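Local coordinates for protein probable FAD-dependent oxidoreductase PA4991 (Pseudomonas aeruginosa PAO1, PDB 5EZ7) that probably works as an FAD-dependent oxidoreductase of the DAO family, with one FAD bound per subunit and a physiological substrate that remains unknown, at residues 6-11 and 372-377; 93-98 and 259-264; 99-104 and 150-155; 171-176 and 376-381; 221-226 and 319-324. One frame throughout, in Å; residues are numbered along the deposited sequence.

Contact 1: 6-11 and 372-377; sequences LSTDIL and AALPQL
Leu6 reaches across to Leu374, Pro375 and Leu377 with its two methyl groups, and the contact hangs on this one fork. CD2 makes the tightest touch, lying 3.6 Å from Pro375 CD and a little farther from CG of the same ring. CD1 serves the other two partners: it is 4.0 Å from Leu374 CD2, where the two leucine side chains cross at about a right angle, and it also approaches Leu377 CD2 at 4.2 Å. With CG of Leu6 anti to its carbonyl carbon (chi1 -54°), the branch point leaves the strand on the side of the backbone N, and the fork beyond it faces the proline and both leucines. Thr8 adds a looser touch, its CG2 standing 4.3 Å from Leu374 CD2. Not one hydrogen bond joins the two segments, so the join is purely apolar.

Residues 6-7 form an edge strand of the four-stranded sheet that also holds strands 195-198, 186-192 and 178-183, while strand 10-13, just downstream, enters the mostly parallel, six-stranded sheet of the Rossmann-type FAD-binding fold. The chain at 372-377 has no regular structure and belongs to the C-terminal tail that follows helix 350-364. On the inner side Leu6 is buried, also touching Arg195 and Ile197 of the adjacent strand, and Leu374 packs on Val34 as well. The outer side is much looser: Ala372 and Ala373 are exposed to solvent, and Ser7 OG is hydrogen-bonded to ND1 of His371 just before them.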
# COMPACT_ATOMS: atom_id res chain seq x y z
N LEU A 6 -15.19 17.92 17.66
CA LEU A 6 -15.34 17.91 16.21
C LEU A 6 -16.54 17.11 15.77
O LEU A 6 -17.01 16.24 16.49
CB LEU A 6 -14.11 17.34 15.52
CG LEU A 6 -12.71 17.90 15.83
CD1 LEU A 6 -11.69 17.30 14.87
CD2 LEU A 6 -12.65 19.42 15.74
N SER A 7 -16.97 17.38 14.55
CA SER A 7 -18.14 16.78 13.94
C SER A 7 -17.81 16.62 12.45
O SER A 7 -17.37 17.58 11.83
CB SER A 7 -19.31 17.73 14.21
OG SER A 7 -20.43 17.48 13.41
N THR A 8 -17.94 15.41 11.90
CA THR A 8 -17.85 15.16 10.45
C THR A 8 -18.83 14.08 10.03
O THR A 8 -19.63 13.61 10.84
CB THR A 8 -16.42 14.70 9.95
OG1 THR A 8 -15.90 13.66 10.81
CG2 THR A 8 -15.50 15.90 9.79
N ASP A 9 -18.73 13.68 8.76
CA ASP A 9 -19.48 12.59 8.22
C ASP A 9 -18.79 11.27 8.44
O ASP A 9 -19.41 10.39 9.01
CB ASP A 9 -19.78 12.82 6.74
CG ASP A 9 -20.60 14.12 6.49
OD1 ASP A 9 -21.56 14.42 7.26
OD2 ASP A 9 -20.23 14.85 5.54
N ILE A 10 -17.56 11.11 7.93
CA ILE A 10 -16.81 9.84 8.06
C ILE A 10 -15.48 10.11 8.74
O ILE A 10 -14.75 11.03 8.36
CB ILE A 10 -16.68 9.04 6.73
CG1 ILE A 10 -18.08 8.56 6.29
CG2 ILE A 10 -15.90 7.76 6.91
CD1 ILE A 10 -18.67 9.49 5.32
N LEU A 11 -15.23 9.35 9.80
CA LEU A 11 -14.00 9.38 10.57
C LEU A 11 -13.17 8.14 10.21
O LEU A 11 -13.65 7.04 10.41
CB LEU A 11 -14.40 9.38 12.03
CG LEU A 11 -13.38 9.28 13.14
CD1 LEU A 11 -12.24 10.27 13.03
CD2 LEU A 11 -14.16 9.42 14.47
N ALA A 372 -19.37 22.45 11.16
CA ALA A 372 -18.44 23.56 11.37
C ALA A 372 -17.17 23.21 10.70
O ALA A 372 -16.81 22.03 10.66
CB ALA A 372 -18.16 23.74 12.86
N ALA A 373 -16.47 24.21 10.18
CA ALA A 373 -15.12 24.01 9.64
C ALA A 373 -14.18 23.42 10.70
O ALA A 373 -14.33 23.66 11.90
CB ALA A 373 -14.57 25.33 9.12
N LEU A 374 -13.25 22.60 10.26
CA LEU A 374 -12.27 22.03 11.19
C LEU A 374 -11.33 23.15 11.65
O LEU A 374 -11.00 24.01 10.84
CB LEU A 374 -11.47 20.92 10.52
CG LEU A 374 -12.35 19.70 10.14
CD1 LEU A 374 -11.67 18.76 9.15
CD2 LEU A 374 -12.82 18.94 11.37
N PRO A 375 -10.92 23.14 12.94
CA PRO A 375 -9.86 24.09 13.36
C PRO A 375 -8.51 23.63 12.83
O PRO A 375 -8.44 22.72 12.02
CB PRO A 375 -9.90 23.99 14.90
CG PRO A 375 -10.31 22.57 15.15
CD PRO A 375 -11.32 22.26 14.06
N GLN A 376 -7.44 24.27 13.27
CA GLN A 376 -6.10 23.75 13.05
C GLN A 376 -5.92 22.53 13.93
O GLN A 376 -6.35 22.49 15.09
CB GLN A 376 -5.01 24.78 13.39
CG GLN A 376 -5.02 26.09 12.58
CD GLN A 376 -4.43 25.95 11.18
OE1 GLN A 376 -3.39 26.55 10.86
NE2 GLN A 376 -5.11 25.19 10.33
N LEU A 377 -5.31 21.51 13.34
CA LEU A 377 -5.12 20.22 13.99
C LEU A 377 -3.66 19.82 13.88
O LEU A 377 -3.04 20.17 12.90
CB LEU A 377 -6.01 19.17 13.32
CG LEU A 377 -7.51 19.45 13.45
CD1 LEU A 377 -8.31 18.47 12.60
CD2 LEU A 377 -8.01 19.39 14.88

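Contact 2: 93-98 and 259-264; sequences GVRLLS and THPTRD
The two backbones come no closer than 7.4 Å, CA to CA, at Leu97 and His260, where the strand bends at Leu97 and strand 255-261 is running out. No hydrogen bond spans that gap, so side chains fill it. Leu97 does most of the work, with its CB directed at the opposite segment and its two methyls going to different partners. CD1 sits 3.4 Å from His260 ND1, oblique to the imidazole, and is also 3.6 Å from the carbonyl O of Thr259. CD2 meets Pro261 CD at 3.8 Å, and here leucine and proline run past one another antiparallel. The second torsion of Leu97 (chi2 178°) sets CD1 anti to CA, which carries that methyl out to the histidine.

Arg95 makes the outer part of the contact. Its chain bends at chi3 (70°), and NH1 comes to 3.7 Å from Pro261 CG, which lies near the guanidinium plane at its edge. This is a van der Waals touch, not a hydrogen bond, on an exposed arginine. The imidazole has its polar partner at NE2, which is hydrogen-bonded to Thr258 OG1, and its ring also meets that of Trp387.

Leu97 and Ser98 together stand opposite the single residue Val154, which makes a classic beta bulge in the outer strand of the small antiparallel sheet 52-53, 153-155, 96-98. The contact thus sets that bulge against the end of strand 255-261 in the large mixed sheet, with Tyr243 also touching Leu97 and strand 267-272 beside Thr259.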
# COMPACT_ATOMS: atom_id res chain seq x y z
N GLY A 93 0.64 14.25 -12.12
CA GLY A 93 2.02 14.57 -11.67
C GLY A 93 2.58 13.70 -10.55
O GLY A 93 3.64 14.00 -9.97
N VAL A 94 1.90 12.61 -10.23
CA VAL A 94 2.49 11.58 -9.40
C VAL A 94 3.52 10.82 -10.26
O VAL A 94 3.29 10.51 -11.42
CB VAL A 94 1.40 10.65 -8.81
CG1 VAL A 94 2.03 9.50 -8.02
CG2 VAL A 94 0.47 11.46 -7.90
N ARG A 95 4.66 10.58 -9.65
CA ARG A 95 5.77 9.90 -10.28
C ARG A 95 5.47 8.41 -10.40
O ARG A 95 5.12 7.76 -9.41
CB ARG A 95 7.03 10.07 -9.44
CG ARG A 95 7.95 11.26 -9.78
CD ARG A 95 9.31 11.11 -9.04
NE ARG A 95 10.13 10.00 -9.56
CZ ARG A 95 11.39 9.68 -9.18
NH1 ARG A 95 12.02 8.66 -9.77
NH2 ARG A 95 12.02 10.35 -8.20
N LEU A 96 5.59 7.90 -11.62
CA LEU A 96 5.75 6.49 -11.85
C LEU A 96 7.23 6.14 -11.86
O LEU A 96 8.03 6.84 -12.49
CB LEU A 96 5.20 6.11 -13.21
CG LEU A 96 3.72 6.23 -13.47
CD1 LEU A 96 3.42 5.59 -14.83
CD2 LEU A 96 2.95 5.59 -12.32
N LEU A 97 7.60 5.07 -11.19
CA LEU A 97 8.93 4.56 -11.35
C LEU A 97 9.07 3.92 -12.74
O LEU A 97 10.09 4.11 -13.40
CB LEU A 97 9.30 3.61 -10.19
CG LEU A 97 9.45 4.28 -8.81
CD1 LEU A 97 9.78 3.27 -7.72
CD2 LEU A 97 10.49 5.40 -8.80
N SER A 98 8.04 3.21 -13.20
CA SER A 98 8.09 2.55 -14.49
C SER A 98 6.71 2.49 -15.07
O SER A 98 5.72 2.29 -14.36
CB SER A 98 8.62 1.13 -14.33
OG SER A 98 8.83 0.49 -15.58
N THR A 259 13.17 -1.16 -8.85
CA THR A 259 14.30 -0.23 -8.68
C THR A 259 13.83 1.12 -8.11
O THR A 259 12.89 1.71 -8.62
CB THR A 259 15.04 -0.00 -10.01
OG1 THR A 259 15.48 -1.27 -10.48
CG2 THR A 259 16.30 0.94 -9.83
N HIS A 260 14.53 1.60 -7.08
CA HIS A 260 14.19 2.82 -6.37
C HIS A 260 15.37 3.83 -6.32
O HIS A 260 16.33 3.59 -5.61
CB HIS A 260 13.67 2.45 -4.99
CG HIS A 260 12.58 1.41 -5.04
ND1 HIS A 260 11.24 1.73 -5.09
CD2 HIS A 260 12.65 0.06 -5.10
CE1 HIS A 260 10.53 0.62 -5.17
NE2 HIS A 260 11.36 -0.41 -5.18
N PRO A 261 15.29 4.95 -7.07
CA PRO A 261 16.30 6.02 -6.98
C PRO A 261 16.47 6.57 -5.57
O PRO A 261 15.52 6.65 -4.84
CB PRO A 261 15.74 7.12 -7.88
CG PRO A 261 14.85 6.40 -8.84
CD PRO A 261 14.22 5.34 -8.00
N THR A 262 17.69 6.92 -5.19
CA THR A 262 17.92 7.50 -3.88
C THR A 262 18.33 8.93 -4.03
O THR A 262 18.77 9.35 -5.09
CB THR A 262 18.93 6.69 -3.04
OG1 THR A 262 20.16 6.47 -3.75
CG2 THR A 262 18.33 5.38 -2.68
N ARG A 263 18.16 9.69 -2.95
CA ARG A 263 18.51 11.15 -2.96
C ARG A 263 19.93 11.47 -3.34
O ARG A 263 20.17 12.49 -3.92
CB ARG A 263 18.20 11.82 -1.61
CG ARG A 263 16.77 12.31 -1.51
CD ARG A 263 16.46 12.94 -0.16
NE ARG A 263 15.33 12.23 0.47
CZ ARG A 263 15.41 11.34 1.47
NH1 ARG A 263 16.58 11.02 2.04
NH2 ARG A 263 14.28 10.77 1.94
N ASP A 264 20.88 10.60 -3.01
CA ASP A 264 22.29 10.77 -3.38
C ASP A 264 22.67 10.28 -4.79
O ASP A 264 23.86 10.19 -5.09
CB ASP A 264 23.17 10.06 -2.36
CG ASP A 264 22.98 8.53 -2.38
OD1 ASP A 264 22.53 7.93 -3.40
OD2 ASP A 264 23.27 7.91 -1.35

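Contact 3: 99-104 and 150-155; sequences EAHYLW and LTEIVF
His101 holds its CG anti to the backbone N (chi1 -177°), and Glu152 runs out extended beyond CG (chi2 -174°), which lays the two side chains next to each other and pointing the same way. Their backbones are joined where the small antiparallel sheet of strands 52-53, 153-155 and 96-98 gives way to the large mixed sheet that contains 146-149 and 102-105. His101 carries the backbone join, its N and its O each held by the other segment. Its N donates to Glu152 O over 3.2 Å, a bent bond in which the donor stands above the carbonyl plane. Its O accepts from Leu150 N at 3.0 Å, nearly straight onto the carbonyl. Glu152 O receives a second, weaker approach from Ala100 CA, a CA-H...O contact.

Imidazole and carboxylate planes differ by 23°, and Glu152 OE2 is 3.8 Å from His101 CD2, lying obliquely to the ring. OE2 is buried here and has no hydrogen-bonding partner in the model, whereas OE1 is bonded to Gly55 N. Val154 CG2 packs against His101 CB at 4.0 Å. The imidazole also meets the ring of His245 edge-to-face, and Glu152 touches Ile52, a residue that binds FAD, so the join lies one shell out from the cofactor.

Farther along, Leu150 covers the carbonyl of His101 with CB and CG before its methyls reach Leu103. The two leucines cross at about a right angle, and Leu150 CD1 lies 3.7 Å from Leu103 CD2.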
# COMPACT_ATOMS: atom_id res chain seq x y z
N GLU A 99 6.65 2.67 -16.37
CA GLU A 99 5.40 2.65 -17.11
C GLU A 99 4.89 1.23 -17.30
O GLU A 99 3.79 1.04 -17.79
CB GLU A 99 5.63 3.26 -18.49
CG GLU A 99 6.09 4.71 -18.46
CD GLU A 99 5.02 5.68 -18.93
OE1 GLU A 99 3.86 5.53 -18.49
OE2 GLU A 99 5.34 6.57 -19.75
N ALA A 100 5.73 0.25 -16.96
CA ALA A 100 5.44 -1.14 -17.18
C ALA A 100 6.22 -1.97 -16.16
O ALA A 100 7.32 -1.60 -15.74
CB ALA A 100 5.84 -1.54 -18.57
N HIS A 101 5.60 -3.05 -15.73
CA HIS A 101 6.25 -4.09 -14.96
C HIS A 101 6.33 -5.27 -15.92
O HIS A 101 5.50 -5.39 -16.80
CB HIS A 101 5.42 -4.42 -13.73
CG HIS A 101 6.05 -5.44 -12.86
ND1 HIS A 101 7.05 -5.13 -11.96
CD2 HIS A 101 5.85 -6.78 -12.75
CE1 HIS A 101 7.43 -6.22 -11.33
NE2 HIS A 101 6.71 -7.23 -11.77
N TYR A 102 7.35 -6.11 -15.78
CA TYR A 102 7.65 -7.18 -16.77
C TYR A 102 7.64 -8.58 -16.14
O TYR A 102 7.80 -8.71 -14.91
CB TYR A 102 9.01 -6.94 -17.42
CG TYR A 102 9.06 -5.70 -18.30
CD1 TYR A 102 9.09 -4.43 -17.74
CD2 TYR A 102 9.10 -5.81 -19.69
CE1 TYR A 102 9.12 -3.29 -18.53
CE2 TYR A 102 9.15 -4.68 -20.49
CZ TYR A 102 9.17 -3.42 -19.92
OH TYR A 102 9.23 -2.31 -20.73
N LEU A 103 7.40 -9.59 -16.98
CA LEU A 103 7.67 -11.00 -16.63
C LEU A 103 8.95 -11.36 -17.33
O LEU A 103 9.23 -10.87 -18.42
CB LEU A 103 6.57 -11.98 -17.09
CG LEU A 103 5.12 -11.72 -16.72
CD1 LEU A 103 4.22 -12.81 -17.29
CD2 LEU A 103 4.93 -11.58 -15.21
N TRP A 104 9.68 -12.27 -16.72
CA TRP A 104 11.05 -12.56 -17.08
C TRP A 104 11.26 -14.07 -16.93
O TRP A 104 11.20 -14.61 -15.82
CB TRP A 104 11.93 -11.71 -16.17
CG TRP A 104 13.36 -11.99 -16.11
CD1 TRP A 104 14.15 -12.60 -17.04
CD2 TRP A 104 14.21 -11.58 -15.04
NE1 TRP A 104 15.45 -12.63 -16.58
CE2 TRP A 104 15.51 -11.99 -15.36
CE3 TRP A 104 13.99 -10.95 -13.81
CZ2 TRP A 104 16.57 -11.78 -14.51
CZ3 TRP A 104 15.06 -10.74 -12.96
CH2 TRP A 104 16.33 -11.15 -13.32
N LEU A 150 3.96 -5.93 -19.32
CA LEU A 150 2.57 -5.98 -18.85
C LEU A 150 1.98 -4.58 -18.80
O LEU A 150 2.71 -3.58 -18.85
CB LEU A 150 2.48 -6.60 -17.46
CG LEU A 150 3.11 -7.99 -17.31
CD1 LEU A 150 3.27 -8.38 -15.86
CD2 LEU A 150 2.30 -9.04 -18.05
N THR A 151 0.65 -4.53 -18.70
CA THR A 151 -0.10 -3.28 -18.50
C THR A 151 0.05 -2.77 -17.09
O THR A 151 -0.27 -1.63 -16.82
CB THR A 151 -1.63 -3.46 -18.74
OG1 THR A 151 -2.17 -4.43 -17.81
CG2 THR A 151 -1.92 -3.87 -20.20
N GLU A 152 0.49 -3.63 -16.18
CA GLU A 152 0.79 -3.26 -14.81
C GLU A 152 1.77 -2.07 -14.73
O GLU A 152 2.58 -1.89 -15.61
CB GLU A 152 1.33 -4.47 -14.05
CG GLU A 152 0.38 -5.68 -13.97
CD GLU A 152 0.90 -6.81 -13.07
OE1 GLU A 152 0.15 -7.82 -12.89
OE2 GLU A 152 2.04 -6.70 -12.52
N ILE A 153 1.66 -1.28 -13.68
CA ILE A 153 2.35 0.00 -13.55
C ILE A 153 3.11 -0.07 -12.26
O ILE A 153 2.65 -0.76 -11.33
CB ILE A 153 1.39 1.19 -13.28
CG1 ILE A 153 0.15 1.17 -14.14
CG2 ILE A 153 2.08 2.52 -13.49
CD1 ILE A 153 -0.97 2.02 -13.54
N VAL A 154 4.20 0.70 -12.15
CA VAL A 154 4.90 0.84 -10.87
C VAL A 154 5.01 2.28 -10.42
O VAL A 154 5.63 3.09 -11.09
CB VAL A 154 6.31 0.26 -10.92
CG1 VAL A 154 6.95 0.30 -9.53
CG2 VAL A 154 6.26 -1.16 -11.48
N PHE A 155 4.45 2.55 -9.24
CA PHE A 155 4.28 3.88 -8.69
C PHE A 155 5.42 4.16 -7.74
O PHE A 155 5.87 3.26 -7.09
CB PHE A 155 2.94 4.01 -7.89
CG PHE A 155 1.79 4.56 -8.69
CD1 PHE A 155 1.16 3.78 -9.64
CD2 PHE A 155 1.34 5.86 -8.51
CE1 PHE A 155 0.10 4.28 -10.41
CE2 PHE A 155 0.29 6.37 -9.28
CZ PHE A 155 -0.32 5.58 -10.25

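Contact 4: 171-176 and 376-381; sequences SLLAGE and QLPRPP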
# COMPACT_ATOMS: atom_id res chain seq x y z
N SER A 171 -8.29 17.53 6.65
CA SER A 171 -8.85 16.37 7.35
C SER A 171 -7.83 15.63 8.23
O SER A 171 -8.23 14.85 9.09
CB SER A 171 -9.53 15.39 6.36
OG SER A 171 -8.63 14.81 5.43
N LEU A 172 -6.54 15.86 8.01
CA LEU A 172 -5.52 15.02 8.63
C LEU A 172 -5.23 15.33 10.09
O LEU A 172 -4.87 16.46 10.44
CB LEU A 172 -4.22 15.15 7.86
CG LEU A 172 -4.24 14.68 6.43
CD1 LEU A 172 -2.85 14.94 5.85
CD2 LEU A 172 -4.63 13.22 6.33
N LEU A 173 -5.30 14.30 10.93
CA LEU A 173 -5.08 14.45 12.34
C LEU A 173 -4.11 13.40 12.90
O LEU A 173 -4.38 12.19 12.86
CB LEU A 173 -6.41 14.35 13.07
CG LEU A 173 -6.33 14.37 14.60
CD1 LEU A 173 -5.75 15.65 15.18
CD2 LEU A 173 -7.72 14.13 15.12
N ALA A 174 -3.00 13.88 13.45
CA ALA A 174 -2.17 13.09 14.35
C ALA A 174 -2.91 12.83 15.66
O ALA A 174 -3.15 13.76 16.41
CB ALA A 174 -0.83 13.79 14.63
N GLY A 175 -3.20 11.57 15.94
CA GLY A 175 -3.75 11.16 17.22
C GLY A 175 -3.25 9.79 17.63
O GLY A 175 -3.22 8.87 16.84
N GLU A 176 -2.84 9.68 18.88
CA GLU A 176 -2.18 8.50 19.37
C GLU A 176 -3.13 7.57 20.10
O GLU A 176 -3.13 6.37 19.86
CB GLU A 176 -1.02 8.89 20.30
CG GLU A 176 0.26 9.27 19.54
CD GLU A 176 1.47 9.51 20.45
OE1 GLU A 176 1.32 9.44 21.70
OE2 GLU A 176 2.57 9.77 19.90
N GLN A 376 -7.44 24.27 13.27
CA GLN A 376 -6.10 23.75 13.05
C GLN A 376 -5.92 22.53 13.93
O GLN A 376 -6.35 22.49 15.09
CB GLN A 376 -5.01 24.78 13.39
CG GLN A 376 -5.02 26.09 12.58
CD GLN A 376 -4.43 25.95 11.18
OE1 GLN A 376 -3.39 26.55 10.86
NE2 GLN A 376 -5.11 25.19 10.33
N LEU A 377 -5.31 21.51 13.34
CA LEU A 377 -5.12 20.22 13.99
C LEU A 377 -3.66 19.82 13.88
O LEU A 377 -3.04 20.17 12.90
CB LEU A 377 -6.01 19.17 13.32
CG LEU A 377 -7.51 19.45 13.45
CD1 LEU A 377 -8.31 18.47 12.60
CD2 LEU A 377 -8.01 19.39 14.88
N PRO A 378 -3.12 19.11 14.90
CA PRO A 378 -1.78 18.55 14.74
C PRO A 378 -1.77 17.51 13.59
O PRO A 378 -2.73 16.77 13.39
CB PRO A 378 -1.48 17.92 16.11
CG PRO A 378 -2.79 17.79 16.81
CD PRO A 378 -3.67 18.87 16.26
N ARG A 379 -0.71 17.54 12.79
CA ARG A 379 -0.68 16.82 11.53
C ARG A 379 0.30 15.68 11.61
O ARG A 379 1.39 15.82 12.16
CB ARG A 379 -0.32 17.75 10.39
CG ARG A 379 -1.22 18.96 10.34
CD ARG A 379 -1.12 19.68 9.01
NE ARG A 379 -2.29 19.35 8.21
CZ ARG A 379 -2.30 18.80 7.00
NH1 ARG A 379 -1.18 18.50 6.33
NH2 ARG A 379 -3.48 18.56 6.43
N PRO A 380 -0.10 14.52 11.09
CA PRO A 380 0.84 13.40 11.06
C PRO A 380 2.01 13.67 10.07
O PRO A 380 1.82 14.41 9.10
CB PRO A 380 -0.03 12.22 10.61
CG PRO A 380 -1.14 12.83 9.83
CD PRO A 380 -1.33 14.25 10.34
N PRO A 381 3.21 13.14 10.36
CA PRO A 381 4.28 13.22 9.38
C PRO A 381 4.16 12.17 8.27
O PRO A 381 3.46 11.21 8.43
CB PRO A 381 5.55 13.01 10.23
CG PRO A 381 5.10 12.33 11.47
CD PRO A 381 3.65 12.54 11.64
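The guanidinium of Arg379 is laid over Leu172, with CB of the leucine over one face. NH2 does most of the touching, 3.7 Å from Leu172 CD1 and 3.8 Å from Leu172 CB, and the two side chains cross at a slant. The chain bends at chi3 (103°), which sets NE, and the guanidinium ends up over the leucine although the CB of Arg379 points away from the strand. The Pro380 ring comes in by one atom: Pro380 CD lies 3.9 Å from Leu172 CB. Pro380 CD is also 3.5 Å from Ala174 N.

That same amide makes the one hydrogen bond between the segments, Ala174 N to Pro378 O at 2.9 Å, with the donor above the carbonyl plane. Leu173 CA approaches this oxygen too, as a CA-H...O contact. Leu173 and Pro378 lie side by side, CD1 of the leucine 4.0 Å from CD of the proline.

Strand 172-174 is the outermost strand of the parallel part of the Rossmann-type sheet, and the proline-rich tail 376-381 runs across its outer side. Strand 33-37 lies next to it, and Pro380 touches Glu37, an FAD-binding residue, so the tail flanks the dinucleotide-binding fold close to the cofactor.

Contact 5: 221-226 and 319-324; sequences QPAMQR and EPAQSN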
# COMPACT_ATOMS: atom_id res chain seq x y z
N GLN A 221 -14.22 -10.03 15.93
CA GLN A 221 -14.42 -10.12 14.49
C GLN A 221 -14.39 -8.76 13.86
O GLN A 221 -14.73 -7.76 14.51
CB GLN A 221 -15.76 -10.80 14.19
CG GLN A 221 -15.78 -12.25 14.61
CD GLN A 221 -14.49 -12.95 14.22
OE1 GLN A 221 -13.83 -13.56 15.05
NE2 GLN A 221 -14.11 -12.84 12.95
N PRO A 222 -13.94 -8.66 12.61
CA PRO A 222 -13.24 -9.74 11.86
C PRO A 222 -11.80 -10.02 12.33
O PRO A 222 -11.07 -9.08 12.65
CB PRO A 222 -13.19 -9.19 10.45
CG PRO A 222 -13.16 -7.68 10.63
CD PRO A 222 -13.90 -7.37 11.91
N ALA A 223 -11.39 -11.30 12.31
CA ALA A 223 -10.07 -11.71 12.79
C ALA A 223 -9.04 -11.39 11.72
O ALA A 223 -9.37 -11.33 10.55
CB ALA A 223 -10.04 -13.18 13.15
N MET A 224 -7.79 -11.20 12.14
CA MET A 224 -6.72 -10.75 11.29
C MET A 224 -5.64 -11.79 11.31
O MET A 224 -5.46 -12.45 12.35
CB MET A 224 -6.15 -9.45 11.85
CG MET A 224 -5.23 -8.72 10.87
SD MET A 224 -4.69 -7.15 11.58
CE MET A 224 -3.42 -7.78 12.70
N GLN A 225 -4.90 -11.92 10.20
CA GLN A 225 -3.66 -12.71 10.18
C GLN A 225 -2.50 -11.81 9.77
O GLN A 225 -2.69 -10.76 9.18
CB GLN A 225 -3.74 -13.95 9.26
CG GLN A 225 -3.96 -13.63 7.77
CD GLN A 225 -3.92 -14.86 6.85
OE1 GLN A 225 -3.77 -15.94 7.32
NE2 GLN A 225 -4.01 -14.66 5.55
N ARG A 226 -1.30 -12.26 10.10
CA ARG A 226 -0.05 -11.55 9.83
C ARG A 226 0.85 -12.51 9.04
O ARG A 226 1.14 -13.58 9.52
CB ARG A 226 0.61 -11.15 11.15
CG ARG A 226 -0.01 -9.95 11.86
CD ARG A 226 0.79 -9.55 13.09
NE ARG A 226 -0.11 -9.21 14.18
CZ ARG A 226 -0.29 -8.01 14.72
NH1 ARG A 226 0.42 -6.97 14.34
NH2 ARG A 226 -1.20 -7.86 15.69
N GLU A 319 -3.80 -8.86 6.93
CA GLU A 319 -4.88 -9.35 6.10
C GLU A 319 -6.05 -9.91 6.93
O GLU A 319 -5.86 -10.31 8.09
CB GLU A 319 -4.37 -10.49 5.20
CG GLU A 319 -3.34 -10.05 4.20
CD GLU A 319 -2.68 -11.20 3.50
OE1 GLU A 319 -3.07 -12.34 3.80
OE2 GLU A 319 -1.77 -10.98 2.66
N PRO A 320 -7.24 -9.98 6.31
CA PRO A 320 -8.30 -10.74 6.96
C PRO A 320 -7.90 -12.20 7.13
O PRO A 320 -7.25 -12.80 6.25
CB PRO A 320 -9.46 -10.62 5.98
CG PRO A 320 -8.82 -10.42 4.65
CD PRO A 320 -7.62 -9.56 4.95
N ALA A 321 -8.25 -12.75 8.29
CA ALA A 321 -8.04 -14.19 8.52
C ALA A 321 -8.89 -14.96 7.53
O ALA A 321 -9.98 -14.51 7.15
CB ALA A 321 -8.43 -14.58 9.93
N GLN A 322 -8.41 -16.14 7.15
CA GLN A 322 -9.17 -17.05 6.29
C GLN A 322 -10.48 -17.50 6.91
O GLN A 322 -11.34 -18.03 6.20
CB GLN A 322 -8.36 -18.32 5.95
CG GLN A 322 -6.99 -18.09 5.27
CD GLN A 322 -7.02 -17.19 4.03
OE1 GLN A 322 -7.93 -17.22 3.21
NE2 GLN A 322 -5.99 -16.40 3.88
N SER A 323 -10.64 -17.33 8.21
CA SER A 323 -11.91 -17.64 8.87
C SER A 323 -13.08 -16.65 8.53
O SER A 323 -14.23 -16.98 8.79
CB SER A 323 -11.68 -17.76 10.38
OG SER A 323 -11.43 -16.49 10.94
N ASN A 324 -12.78 -15.50 7.93
CA ASN A 324 -13.81 -14.57 7.40
C ASN A 324 -14.41 -14.95 6.04
O ASN A 324 -13.81 -15.66 5.26
CB ASN A 324 -13.24 -13.14 7.23
CG ASN A 324 -12.67 -12.60 8.50
OD1 ASN A 324 -13.39 -12.34 9.44
ND2 ASN A 324 -11.36 -12.48 8.56
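Glu319 opens the second segment by pairing with Gln225 at backbone and side chain alike. Its O accepts from Gln225 N at 2.8 Å and its N donates to Gln225 O at 3.1 Å, an antiparallel hydrogen-bonded pair. Both side chains stand on the same face of the sheet, where Gln225 NE2 donates to Glu319 OE1 over 3.1 Å, a bond that meets the carboxylate oxygen almost head-on. CG of Gln225 sits between N and the carbonyl carbon (chi1 63°), which places it against Glu319 CB. OE2 of the glutamate is held by a salt bridge to Arg227. Pro320 is the non-hydrogen-bonded partner of Met224, and their side chains diverge.

These pairs join strands 224-236 and 309-320, the latter an outermost strand of the eight-stranded mixed sheet, and the side chain of Glu319 is about 7 Å from the bound FAD.

At Ala321 the chain leaves the strand: its N donates to Ala223 O at 2.9 Å, and the two CB atoms pack at 3.9 Å. A type I beta turn then runs from Ala321 to Asn324. Asn324 ND2 returns to Ala223 O at 3.0 Å, with the oxygen in the amide plane, and also donates to Ala321 O, while its OD1 lies 3.3 Å from Pro222 CB.

Overall arrangement
Contacts 1 and 4 form one cluster, their centres 11 Å apart; they share Gln376 and Leu377, so the C-terminal tail crosses from strand 6-7 to strand 172-174. Contacts 2 and 3 form a second, 14 Å between centres, where strands 96-98 and 153-155 pair within the small antiparallel sheet. Contact 5, about 30 Å from every other centre, pairs two strands at the edge of the eight-stranded sheet, which contacts 2 and 3 join to the small one. Along the chain, contact 3 is nested in the loop closed by contact 2, and contacts 2, 3 and 5 all lie within that of contact 1. The tail thus packs back on the FAD-binding fold and the neighbouring four-stranded sheet.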